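PDB 6NXI: FAD:protein FMN transferase from Vibrio cholerae, which probably transfers the FMN moiety of FAD, with magnesium as cofactor, onto the hydroxyl group of a threonine in a target flavoprotein. Local coordinates for residues 97-100 / 101-105; 135-139 / 140-144; 71-75 / 76-80; 144-147 / 148-151. One frame throughout, in Å; residues are numbered along the deposited sequence.

Contact 1 of 4, residues 97-100 / 101-105; sequences VTVG and PLVNL. With FAD (flavin-adenine dinucleotide), chain B.
Val99 O is gripped by two backbone amides of the next turn: Val103 N donates to it at 2.9 Å with a nearly straight N-H...O angle of 169°, and Leu102 N approaches to 2.8 Å in a bent, weak bond. This is the first turn of helix 100-105, with Val99 in the N-cap position. The i to i+4 pattern continues one residue on, where Asn104 N bonds to Gly100 O (2.9 Å). Pro101 has no amide hydrogen to give, which suits a first-turn position, and its CD packs against Thr98 O at 3.3 Å.

Side chains use the same turn to form one wall of the FAD pocket. With chi1 of Val99 at -68°, CG1 lies opposite the carbonyl carbon and CG2 falls between that carbon and the backbone N; CG2 meets Val103 CG2 at 3.8 Å and also reaches the adenine. On Val103, CG1 lies opposite the backbone N across the CA-CB bond (chi1 170°), and both methyls meet the adenosine ribose. Asp152, which hydrogen-bonds FAD, pairs by backbone with Val97 and touches Val103. The apolar contact with the nucleotide is closest where Val99 CG2 lies 3.6 Å from C5A of the adenine, and Val103 CG1 comes equally near the ribose hydroxyl O2B.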
loop_
_atom_site.group_PDB
_atom_site.type_symbol
_atom_site.label_atom_id
_atom_site.label_comp_id
_atom_site.label_asym_id
_atom_site.label_seq_id
_atom_site.Cartn_x
_atom_site.Cartn_y
_atom_site.Cartn_z
ATOM N N VAL A 97 8.957 -2.776 6.663
ATOM C CA VAL A 97 8.676 -3.997 5.863
ATOM C C VAL A 97 9.365 -5.232 6.468
ATOM O O VAL A 97 9.058 -6.334 6.002
ATOM C CB VAL A 97 9.040 -3.773 4.392
ATOM C CG1 VAL A 97 8.104 -2.738 3.794
ATOM C CG2 VAL A 97 10.518 -3.418 4.211
ATOM N N THR A 98 10.217 -5.106 7.498
ATOM C CA THR A 98 10.796 -6.323 8.146
ATOM C C THR A 98 9.850 -6.834 9.238
ATOM O O THR A 98 10.227 -7.775 9.932
ATOM C CB THR A 98 12.184 -6.092 8.739
ATOM O OG1 THR A 98 12.054 -5.267 9.895
ATOM C CG2 THR A 98 13.093 -5.470 7.711
ATOM N N VAL A 99 8.602 -6.345 9.326
ATOM C CA VAL A 99 7.638 -6.889 10.324
ATOM C C VAL A 99 7.006 -8.201 9.817
ATOM O O VAL A 99 6.074 -8.738 10.485
ATOM C CB VAL A 99 6.527 -5.902 10.745
ATOM C CG1 VAL A 99 7.071 -4.734 11.545
ATOM C CG2 VAL A 99 5.661 -5.470 9.582
ATOM N N GLY A 100 7.458 -8.747 8.701
ATOM C CA GLY A 100 7.002 -10.043 8.191
ATOM C C GLY A 100 6.710 -11.077 9.280
ATOM O O GLY A 100 5.622 -11.654 9.296
ATOM N N PRO A 101 7.671 -11.427 10.150
ATOM C CA PRO A 101 7.453 -12.459 11.170
ATOM C C PRO A 101 6.243 -12.155 12.053
ATOM O O PRO A 101 5.604 -13.128 12.468
ATOM C CB PRO A 101 8.803 -12.484 11.941
ATOM C CG PRO A 101 9.810 -11.964 10.918
ATOM C CD PRO A 101 9.026 -10.874 10.219
ATOM N N LEU A 102 5.969 -10.874 12.330
ATOM C CA LEU A 102 4.839 -10.451 13.205
ATOM C C LEU A 102 3.535 -10.489 12.423
ATOM O O LEU A 102 2.535 -11.000 12.930
ATOM C CB LEU A 102 5.147 -9.057 13.746
ATOM C CG LEU A 102 6.415 -8.964 14.609
ATOM C CD1 LEU A 102 6.889 -7.548 14.711
ATOM C CD2 LEU A 102 6.142 -9.506 15.994
ATOM N N VAL A 103 3.549 -10.027 11.184
ATOM C CA VAL A 103 2.337 -10.135 10.323
ATOM C C VAL A 103 1.923 -11.615 10.250
ATOM O O VAL A 103 0.751 -11.970 10.368
ATOM C CB VAL A 103 2.644 -9.574 8.932
ATOM C CG1 VAL A 103 1.546 -9.880 7.933
ATOM C CG2 VAL A 103 2.943 -8.075 8.996
ATOM N N ASN A 104 2.905 -12.488 10.060
ATOM C CA ASN A 104 2.671 -13.930 9.915
ATOM C C ASN A 104 2.175 -14.474 11.256
ATOM O O ASN A 104 1.176 -15.201 11.246
ATOM C CB ASN A 104 3.920 -14.643 9.438
ATOM C CG ASN A 104 4.333 -14.251 8.028
ATOM O OD1 ASN A 104 3.642 -13.499 7.359
ATOM N ND2 ASN A 104 5.537 -14.664 7.645
ATOM N N LEU A 105 2.801 -14.093 12.368
ATOM C CA LEU A 105 2.369 -14.562 13.718
ATOM C C LEU A 105 0.880 -14.275 13.945
ATOM O O LEU A 105 0.171 -15.133 14.518
ATOM C CB LEU A 105 3.248 -13.904 14.774
ATOM C CG LEU A 105 2.933 -14.296 16.217
ATOM C CD1 LEU A 105 3.332 -15.740 16.505
ATOM C CD2 LEU A 105 3.608 -13.356 17.188
HETATM P PA FAD B . -1.847 -1.745 3.733
HETATM O O1A FAD B . -2.618 -1.039 4.790
HETATM O O2A FAD B . -1.419 -1.013 2.524
HETATM O O5B FAD B . -0.559 -2.443 4.372
HETATM C C5B FAD B . -0.850 -3.483 5.343
HETATM C C4B FAD B . -0.030 -4.721 5.078
HETATM O O4B FAD B . 1.393 -4.462 5.164
HETATM C C3B FAD B . -0.318 -5.822 6.097
HETATM O O3B FAD B . -1.348 -6.681 5.604
HETATM C C2B FAD B . 1.041 -6.512 6.258
HETATM O O2B FAD B . 1.260 -7.452 5.229
HETATM C C1B FAD B . 2.005 -5.343 6.103
HETATM N N9A FAD B . 2.291 -4.578 7.298
HETATM C C8A FAD B . 1.593 -4.553 8.514
HETATM N N7A FAD B . 2.066 -3.638 9.325
HETATM C C5A FAD B . 3.140 -3.062 8.676
HETATM C C6A FAD B . 4.044 -2.060 9.060
HETATM N N6A FAD B . 3.975 -1.379 10.217
HETATM N N1A FAD B . 4.960 -1.695 8.141
HETATM C C2A FAD B . 5.015 -2.366 6.973
HETATM N N3A FAD B . 4.210 -3.327 6.500
HETATM C C4A FAD B . 3.285 -3.636 7.425
HETATM N N1 FAD B . -2.746 -12.010 -0.428
HETATM C C2 FAD B . -3.125 -13.328 -0.568
HETATM O O2 FAD B . -4.024 -13.803 0.161
HETATM N N3 FAD B . -2.571 -14.136 -1.508
HETATM C C4 FAD B . -1.586 -13.704 -2.357
HETATM O O4 FAD B . -1.085 -14.467 -3.172
HETATM C C4X FAD B . -1.145 -12.345 -2.228
HETATM N N5 FAD B . -0.189 -11.905 -3.020
HETATM C C5X FAD B . 0.224 -10.601 -2.872
HETATM C C6 FAD B . 1.263 -10.116 -3.693
HETATM C C7 FAD B . 1.736 -8.823 -3.613
HETATM C C7M FAD B . 2.849 -8.368 -4.530
HETATM C C8 FAD B . 1.138 -7.946 -2.678
HETATM C C8M FAD B . 1.612 -6.524 -2.525
HETATM C C9 FAD B . 0.110 -8.415 -1.854
HETATM C C9A FAD B . -0.372 -9.729 -1.935
HETATM N N10 FAD B . -1.380 -10.238 -1.107
HETATM C C10 FAD B . -1.801 -11.552 -1.222
HETATM C "C1'" FAD B . -2.077 -9.344 -0.157
HETATM C "C2'" FAD B . -1.316 -9.041 1.083
HETATM O "O2'" FAD B . -1.110 -10.225 1.846
HETATM C "C3'" FAD B . -2.116 -8.036 1.930
HETATM O "O3'" FAD B . -3.352 -8.560 2.361
HETATM C "C4'" FAD B . -2.476 -6.753 1.206
HETATM O "O4'" FAD B . -1.380 -6.350 0.400
HETATM C "C5'" FAD B . -2.931 -5.673 2.168
HETATM O "O5'" FAD B . -3.051 -4.436 1.424
HETATM P P FAD B . -3.778 -3.200 2.093
HETATM O O1P FAD B . -5.023 -3.597 2.748
HETATM O O2P FAD B . -3.699 -2.161 0.997
HETATM O O3P FAD B . -2.732 -2.950 3.262
#

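Contact 2 of 4, residues 135-139 / 140-144; sequences LTIEG and NTLSK
Thr136 and Ser143 face each other as a hydrogen-bonded pair of an antiparallel beta hairpin, and backbone bonds define its register. Thr136 N reaches Ser143 O at 3.0 Å and Ser143 N returns to Thr136 O at 2.9 Å, both within 20° of straight. Glu138 and Thr141 form the second such pair and close a type II' turn, with Gly139 at positive phi (59°).

Hydroxyl bonds line the face bearing Thr136, Glu138, Thr141 and Ser143. Thr141 OG1, set between its backbone N and carbonyl carbon (chi1 76°), donates to Glu138 O at 2.6 Å, in the carbonyl plane and on a lone pair. That oxygen also takes Thr141 N, which comes from above the plane, so one residue grips it twice. Farther along, in one of two modelled conformers of Ser143, its OG and Thr136 OG1 are hydrogen-bonded at 3.0 Å, and a water binds Thr136 OG1.

Apolar contact occupies the other face: Ile137 and Leu142 lie side by side, with CG1 of the first 4.0 Å from CD2 of the second. This face turns to the protein interior, Ile137 packing on Leu78 and Ile85 of helix 75-90, Leu135 and Leu142 on Phe62 of helix 58-64, while strand 71-72 flanks strand 141-144.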
loop_
_atom_site.group_PDB
_atom_site.type_symbol
_atom_site.label_atom_id
_atom_site.label_comp_id
_atom_site.label_asym_id
_atom_site.label_seq_id
_atom_site.Cartn_x
_atom_site.Cartn_y
_atom_site.Cartn_z
ATOM N N LEU A 135 18.351 -4.715 7.559
ATOM C CA LEU A 135 18.215 -4.778 6.092
ATOM C C LEU A 135 19.089 -3.671 5.503
ATOM O O LEU A 135 18.892 -2.509 5.889
ATOM C CB LEU A 135 16.740 -4.572 5.714
ATOM C CG LEU A 135 16.430 -4.610 4.211
ATOM C CD1 LEU A 135 16.750 -5.969 3.595
ATOM C CD2 LEU A 135 14.979 -4.270 3.966
ATOM N N THR A 136 19.961 -4.002 4.554
ATOM C CA THR A 136 20.743 -2.967 3.832
ATOM C C THR A 136 20.674 -3.215 2.321
ATOM O O THR A 136 20.535 -4.383 1.861
ATOM C CB THR A 136 22.159 -2.863 4.416
ATOM O OG1 THR A 136 22.712 -4.171 4.496
ATOM C CG2 THR A 136 22.170 -2.279 5.812
ATOM N N ILE A 137 20.833 -2.105 1.587
ATOM C CA ILE A 137 20.937 -2.108 0.107
ATOM C C ILE A 137 22.386 -1.802 -0.271
ATOM O O ILE A 137 22.979 -0.848 0.282
ATOM C CB ILE A 137 19.962 -1.103 -0.511
ATOM C CG1 ILE A 137 18.519 -1.512 -0.212
ATOM C CG2 ILE A 137 20.244 -0.969 -1.991
ATOM C CD1 ILE A 137 17.496 -0.566 -0.796
ATOM N N GLU A 138 22.942 -2.646 -1.135
ATOM C CA GLU A 138 24.319 -2.473 -1.676
ATOM C C GLU A 138 24.212 -2.723 -3.190
ATOM O O GLU A 138 24.037 -3.911 -3.591
ATOM C CB GLU A 138 25.324 -3.423 -1.014
ATOM C CG GLU A 138 25.625 -3.112 0.449
ATOM C CD GLU A 138 26.721 -3.979 1.039
ATOM O OE1 GLU A 138 27.898 -3.621 0.847
ATOM O OE2 GLU A 138 26.400 -5.040 1.636
ATOM N N GLY A 139 24.274 -1.594 -3.939
ATOM C CA GLY A 139 24.162 -1.605 -5.403
ATOM C C GLY A 139 22.828 -2.208 -5.756
ATOM O O GLY A 139 21.818 -1.658 -5.273
ATOM N N ASN A 140 22.838 -3.347 -6.449
ATOM C CA ASN A 140 21.608 -4.043 -6.914
ATOM C C ASN A 140 21.342 -5.283 -6.046
ATOM O O ASN A 140 20.828 -6.300 -6.584
ATOM C CB ASN A 140 21.744 -4.385 -8.396
ATOM C CG ASN A 140 21.925 -3.135 -9.227
ATOM O OD1 ASN A 140 21.473 -2.061 -8.828
ATOM N ND2 ASN A 140 22.549 -3.257 -10.387
ATOM N N THR A 141 21.708 -5.230 -4.764
ATOM C CA THR A 141 21.556 -6.387 -3.847
ATOM C C THR A 141 20.919 -5.923 -2.543
ATOM O O THR A 141 20.959 -4.710 -2.198
ATOM C CB THR A 141 22.885 -7.124 -3.568
ATOM O OG1 THR A 141 23.606 -6.303 -2.658
ATOM C CG2 THR A 141 23.676 -7.361 -4.834
ATOM N N LEU A 142 20.339 -6.902 -1.870
ATOM C CA LEU A 142 19.873 -6.799 -0.475
ATOM C C LEU A 142 20.773 -7.661 0.406
ATOM O O LEU A 142 21.117 -8.774 -0.019
ATOM C CB LEU A 142 18.437 -7.335 -0.387
ATOM C CG LEU A 142 17.406 -6.744 -1.337
ATOM C CD1 LEU A 142 16.029 -7.296 -0.977
ATOM C CD2 LEU A 142 17.412 -5.228 -1.288
ATOM N N SER A 143 20.993 -7.221 1.652
ATOM C CA SER A 143 21.629 -8.096 2.667
ATOM C C SER A 143 20.844 -8.019 3.974
ATOM O O SER A 143 20.167 -6.993 4.242
ATOM C CB SER A 143 23.116 -7.834 2.869
ATOM O OG SER A 143 23.430 -6.463 2.732
ATOM N N LYS A 144 20.897 -9.115 4.704
ATOM C CA LYS A 144 20.220 -9.243 6.010
ATOM C C LYS A 144 21.267 -9.736 6.995
ATOM O O LYS A 144 21.947 -10.712 6.637
ATOM C CB LYS A 144 19.020 -10.184 5.898
ATOM C CG LYS A 144 19.302 -11.539 5.262
ATOM C CD LYS A 144 18.071 -12.267 4.728
ATOM C CE LYS A 144 17.490 -13.240 5.719
ATOM N NZ LYS A 144 16.388 -14.012 5.109
HETATM O O HOH W 1 22.182 -5.835 6.593
#

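Contact 3 of 4, residues 71-75 / 76-80; sequences FAVST and QTLTV
Ser74 OG is placed between its own backbone N and carbonyl carbon (chi1 66°), a torsion that turns the hydroxyl toward the amide of Thr77. There it accepts from Thr77 N at 3.1 Å in a nearly straight bond (166°). Thr77 OG1 lies 3.0 Å from Ser74 OG, and both hydroxyls are hydrogen-bonded to Glu58 OE1 of helix 58-64, which bridges them.

Ser74 is thus the N-cap of helix 75-90, its side chain occupying an amide of the first turn that has no preceding helical carbonyl. The main-chain bond from Leu78 N to Ser74 O (2.9 Å) starts the helical pattern. One residue later Thr75 O accepts twice from Thr79: Thr79 N and Thr79 OG1 each stand 2.9 Å from it and arrive on opposite faces of the carbonyl plane, the hydroxyl well above that plane.

Apolar contact is made by Val73 and Leu78, whose side chains cross at about a right angle, with Val73 CG2 meeting Leu78 CD2 at 4.0 Å. Gln76 is bent at chi2 (93°), which folds the chain back until OE1 lies 3.6 Å from Ser74 CB.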
loop_
_atom_site.group_PDB
_atom_site.type_symbol
_atom_site.label_atom_id
_atom_site.label_comp_id
_atom_site.label_asym_id
_atom_site.label_seq_id
_atom_site.Cartn_x
_atom_site.Cartn_y
_atom_site.Cartn_z
ATOM N N PHE A 71 22.385 -10.488 -1.801
ATOM C CA PHE A 71 21.449 -11.269 -2.627
ATOM C C PHE A 71 20.917 -10.355 -3.741
ATOM O O PHE A 71 20.208 -9.347 -3.488
ATOM C CB PHE A 71 20.352 -11.804 -1.703
ATOM C CG PHE A 71 19.323 -12.642 -2.397
ATOM C CD1 PHE A 71 19.412 -14.018 -2.462
ATOM C CD2 PHE A 71 18.228 -12.030 -2.971
ATOM C CE1 PHE A 71 18.416 -14.760 -3.081
ATOM C CE2 PHE A 71 17.270 -12.770 -3.649
ATOM C CZ PHE A 71 17.342 -14.130 -3.664
ATOM N N ALA A 72 21.249 -10.675 -4.989
ATOM C CA ALA A 72 20.890 -9.817 -6.127
ATOM C C ALA A 72 19.386 -9.911 -6.391
ATOM O O ALA A 72 18.798 -11.000 -6.281
ATOM C CB ALA A 72 21.698 -10.197 -7.337
ATOM N N VAL A 73 18.799 -8.757 -6.679
ATOM C CA VAL A 73 17.364 -8.616 -7.005
ATOM C C VAL A 73 17.207 -7.751 -8.258
ATOM O O VAL A 73 18.150 -7.043 -8.719
ATOM C CB VAL A 73 16.587 -8.045 -5.808
ATOM C CG1 VAL A 73 16.632 -8.982 -4.601
ATOM C CG2 VAL A 73 17.085 -6.654 -5.447
ATOM N N SER A 74 15.999 -7.804 -8.796
ATOM C CA SER A 74 15.603 -7.039 -9.987
ATOM C C SER A 74 15.608 -5.542 -9.673
ATOM O O SER A 74 15.445 -5.145 -8.489
ATOM C CB SER A 74 14.246 -7.473 -10.442
ATOM O OG SER A 74 13.265 -7.132 -9.469
ATOM N N THR A 75 15.738 -4.731 -10.720
ATOM C CA THR A 75 15.600 -3.266 -10.617
ATOM C C THR A 75 14.290 -2.933 -9.915
ATOM O O THR A 75 14.283 -2.030 -9.043
ATOM C CB THR A 75 15.621 -2.627 -12.004
ATOM O OG1 THR A 75 16.875 -3.067 -12.523
ATOM C CG2 THR A 75 15.495 -1.128 -11.960
ATOM N N GLN A 76 13.196 -3.608 -10.265
ATOM C CA GLN A 76 11.864 -3.242 -9.690
ATOM C C GLN A 76 11.845 -3.527 -8.187
ATOM O O GLN A 76 11.472 -2.669 -7.389
ATOM C CB GLN A 76 10.714 -3.967 -10.390
ATOM C CG GLN A 76 10.594 -3.680 -11.873
ATOM C CD GLN A 76 11.303 -4.652 -12.776
ATOM O OE1 GLN A 76 12.423 -5.129 -12.492
ATOM N NE2 GLN A 76 10.635 -4.957 -13.887
ATOM N N THR A 77 12.307 -4.693 -7.771
ATOM C CA THR A 77 12.333 -5.021 -6.322
ATOM C C THR A 77 13.232 -4.002 -5.616
ATOM O O THR A 77 12.912 -3.569 -4.487
ATOM C CB THR A 77 12.846 -6.450 -6.099
ATOM O OG1 THR A 77 11.997 -7.357 -6.806
ATOM C CG2 THR A 77 12.896 -6.796 -4.629
ATOM N N LEU A 78 14.420 -3.724 -6.185
ATOM C CA LEU A 78 15.336 -2.743 -5.572
ATOM C C LEU A 78 14.605 -1.402 -5.380
ATOM O O LEU A 78 14.691 -0.853 -4.286
ATOM C CB LEU A 78 16.590 -2.624 -6.454
ATOM C CG LEU A 78 17.843 -2.054 -5.805
ATOM C CD1 LEU A 78 17.624 -0.632 -5.317
ATOM C CD2 LEU A 78 18.346 -2.943 -4.715
ATOM N N THR A 79 13.889 -0.911 -6.396
ATOM C CA THR A 79 13.185 0.383 -6.344
ATOM C C THR A 79 12.191 0.345 -5.176
ATOM O O THR A 79 12.115 1.337 -4.434
ATOM C CB THR A 79 12.525 0.692 -7.680
ATOM O OG1 THR A 79 13.605 0.757 -8.634
ATOM C CG2 THR A 79 11.733 1.989 -7.632
ATOM N N VAL A 80 11.429 -0.745 -5.041
ATOM C CA VAL A 80 10.384 -0.833 -3.993
ATOM C C VAL A 80 11.015 -0.947 -2.613
ATOM O O VAL A 80 10.612 -0.234 -1.694
ATOM C CB VAL A 80 9.433 -1.996 -4.304
ATOM C CG1 VAL A 80 8.469 -2.214 -3.150
ATOM C CG2 VAL A 80 8.720 -1.750 -5.632
#

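Contact 4 of 4, residues 144-147 / 148-151; sequences KDIP and ELYV
Lys144 NZ donates to Leu149 O at 3.0 Å, arriving in the carbonyl plane, and so ties the start of a loop to a residue five positions on. Two torsions account for the reach. At chi1 (51°) CG is set between the backbone N and the carbonyl carbon, and at chi3 (-94°) the chain bends, bringing CE and the ammonium group over the turn. A second, weak bond of 3.2 Å runs from NZ to Pro147 O. His65 O and Phe62 O accept from NZ as well, and the Phe62 ring makes a cation-pi contact, so several carbonyl oxygens and one aromatic ring surround this buried ammonium group.

Between those ends the chain makes a type I beta turn from Ile146 to Leu149. Leu149 CG lies opposite the backbone N (chi1 -157°), toward residues 144-146, and from there the two methyls diverge: CD2 packs at 3.8 Å on Lys144 CB, and CD1 at 4.1 Å on Ile146 CG1. The side chains of Ile146 and Leu149 cross at roughly a right angle.

On the outer side of the turn, Glu148 doubles back at chi2. Its carboxylate lies alongside the Pro147 ring, with OE1 3.4 Å from Pro147 CG.

The loop leads from strand 141-144 toward helix 157-171. Its start pairs with His134 through Asp145; farther on, Val151 packs on Leu59 and Phe62 of helix 58-64, and Tyr150 on Pro101 and Asn104 of helix 100-105.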
loop_
_atom_site.group_PDB
_atom_site.type_symbol
_atom_site.label_atom_id
_atom_site.label_comp_id
_atom_site.label_asym_id
_atom_site.label_seq_id
_atom_site.Cartn_x
_atom_site.Cartn_y
_atom_site.Cartn_z
ATOM N N LYS A 144 20.897 -9.115 4.704
ATOM C CA LYS A 144 20.220 -9.243 6.010
ATOM C C LYS A 144 21.267 -9.736 6.995
ATOM O O LYS A 144 21.947 -10.712 6.637
ATOM C CB LYS A 144 19.020 -10.184 5.898
ATOM C CG LYS A 144 19.302 -11.539 5.262
ATOM C CD LYS A 144 18.071 -12.267 4.728
ATOM C CE LYS A 144 17.490 -13.240 5.719
ATOM N NZ LYS A 144 16.388 -14.012 5.109
ATOM N N ASP A 145 21.412 -9.041 8.127
ATOM C CA ASP A 145 22.520 -9.311 9.085
ATOM C C ASP A 145 22.041 -10.383 10.050
ATOM O O ASP A 145 22.847 -10.817 10.899
ATOM C CB ASP A 145 23.009 -8.048 9.781
ATOM C CG ASP A 145 22.041 -7.406 10.752
ATOM O OD1 ASP A 145 20.951 -8.005 11.049
ATOM O OD2 ASP A 145 22.385 -6.307 11.211
ATOM N N ILE A 146 20.787 -10.807 9.920
ATOM C CA ILE A 146 20.264 -11.980 10.681
ATOM C C ILE A 146 19.547 -12.890 9.690
ATOM O O ILE A 146 18.849 -12.425 8.778
ATOM C CB ILE A 146 19.374 -11.608 11.887
ATOM C CG1 ILE A 146 18.150 -10.767 11.516
ATOM C CG2 ILE A 146 20.186 -10.909 12.967
ATOM C CD1 ILE A 146 17.128 -10.687 12.614
ATOM N N PRO A 147 19.733 -14.218 9.836
ATOM C CA PRO A 147 19.186 -15.199 8.897
ATOM C C PRO A 147 17.656 -15.269 8.811
ATOM O O PRO A 147 17.162 -15.636 7.783
ATOM C CB PRO A 147 19.774 -16.544 9.369
ATOM C CG PRO A 147 20.217 -16.307 10.793
ATOM C CD PRO A 147 20.560 -14.841 10.889
ATOM N N GLU A 148 16.938 -14.930 9.880
ATOM C CA GLU A 148 15.486 -15.207 9.975
ATOM C C GLU A 148 14.686 -14.005 9.453
ATOM O O GLU A 148 13.434 -14.041 9.595
ATOM C CB GLU A 148 15.093 -15.490 11.433
ATOM C CG GLU A 148 15.888 -16.608 12.083
ATOM C CD GLU A 148 17.200 -16.218 12.757
ATOM O OE1 GLU A 148 17.632 -15.036 12.638
ATOM O OE2 GLU A 148 17.790 -17.112 13.448
ATOM N N LEU A 149 15.362 -12.938 9.010
ATOM C CA LEU A 149 14.697 -11.675 8.588
ATOM C C LEU A 149 13.684 -12.061 7.520
ATOM O O LEU A 149 14.029 -12.866 6.658
ATOM C CB LEU A 149 15.684 -10.632 8.043
ATOM C CG LEU A 149 15.178 -9.189 8.121
ATOM C CD1 LEU A 149 15.276 -8.642 9.529
ATOM C CD2 LEU A 149 15.943 -8.307 7.177
ATOM N N TYR A 150 12.470 -11.529 7.592
ATOM C CA TYR A 150 11.409 -11.855 6.609
ATOM C C TYR A 150 10.772 -10.532 6.192
ATOM O O TYR A 150 10.143 -9.864 7.008
ATOM C CB TYR A 150 10.412 -12.816 7.244
ATOM C CG TYR A 150 9.346 -13.404 6.352
ATOM C CD1 TYR A 150 8.360 -12.613 5.773
ATOM C CD2 TYR A 150 9.295 -14.767 6.083
ATOM C CE1 TYR A 150 7.407 -13.157 4.938
ATOM C CE2 TYR A 150 8.334 -15.324 5.248
ATOM C CZ TYR A 150 7.354 -14.518 4.698
ATOM O OH TYR A 150 6.430 -15.101 3.869
ATOM N N VAL A 151 11.025 -10.119 4.961
ATOM C CA VAL A 151 10.543 -8.820 4.413
ATOM C C VAL A 151 9.199 -9.098 3.750
ATOM O O VAL A 151 9.063 -10.088 3.006
ATOM C CB VAL A 151 11.556 -8.248 3.395
ATOM C CG1 VAL A 151 11.001 -7.039 2.703
ATOM C CG2 VAL A 151 12.886 -7.919 4.059
#

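Overall arrangement
Along the chain the order is contact 3, contact 1, contact 2, contact 4, the last two sharing Lys144. Contacts 2 and 3 have centres about 9 Å apart and meet in one three-stranded antiparallel sheet, where strand 71-72 pairs with strand 141-144. Contact 4, its centre about 11 Å from those of contacts 1 and 2, continues from the hairpin to helix 100-105: Tyr150 packs on Gly100, Pro101 and Asn104, and Leu149 on Leu135. Contacts 1 and 3, about 20 Å apart between centres, do not touch. Contact 1 alone of the four meets FAD, at its adenosine end; the hairpin touches that turn where Leu135 meets Thr98, and the following loop does so through Tyr150 and Val151.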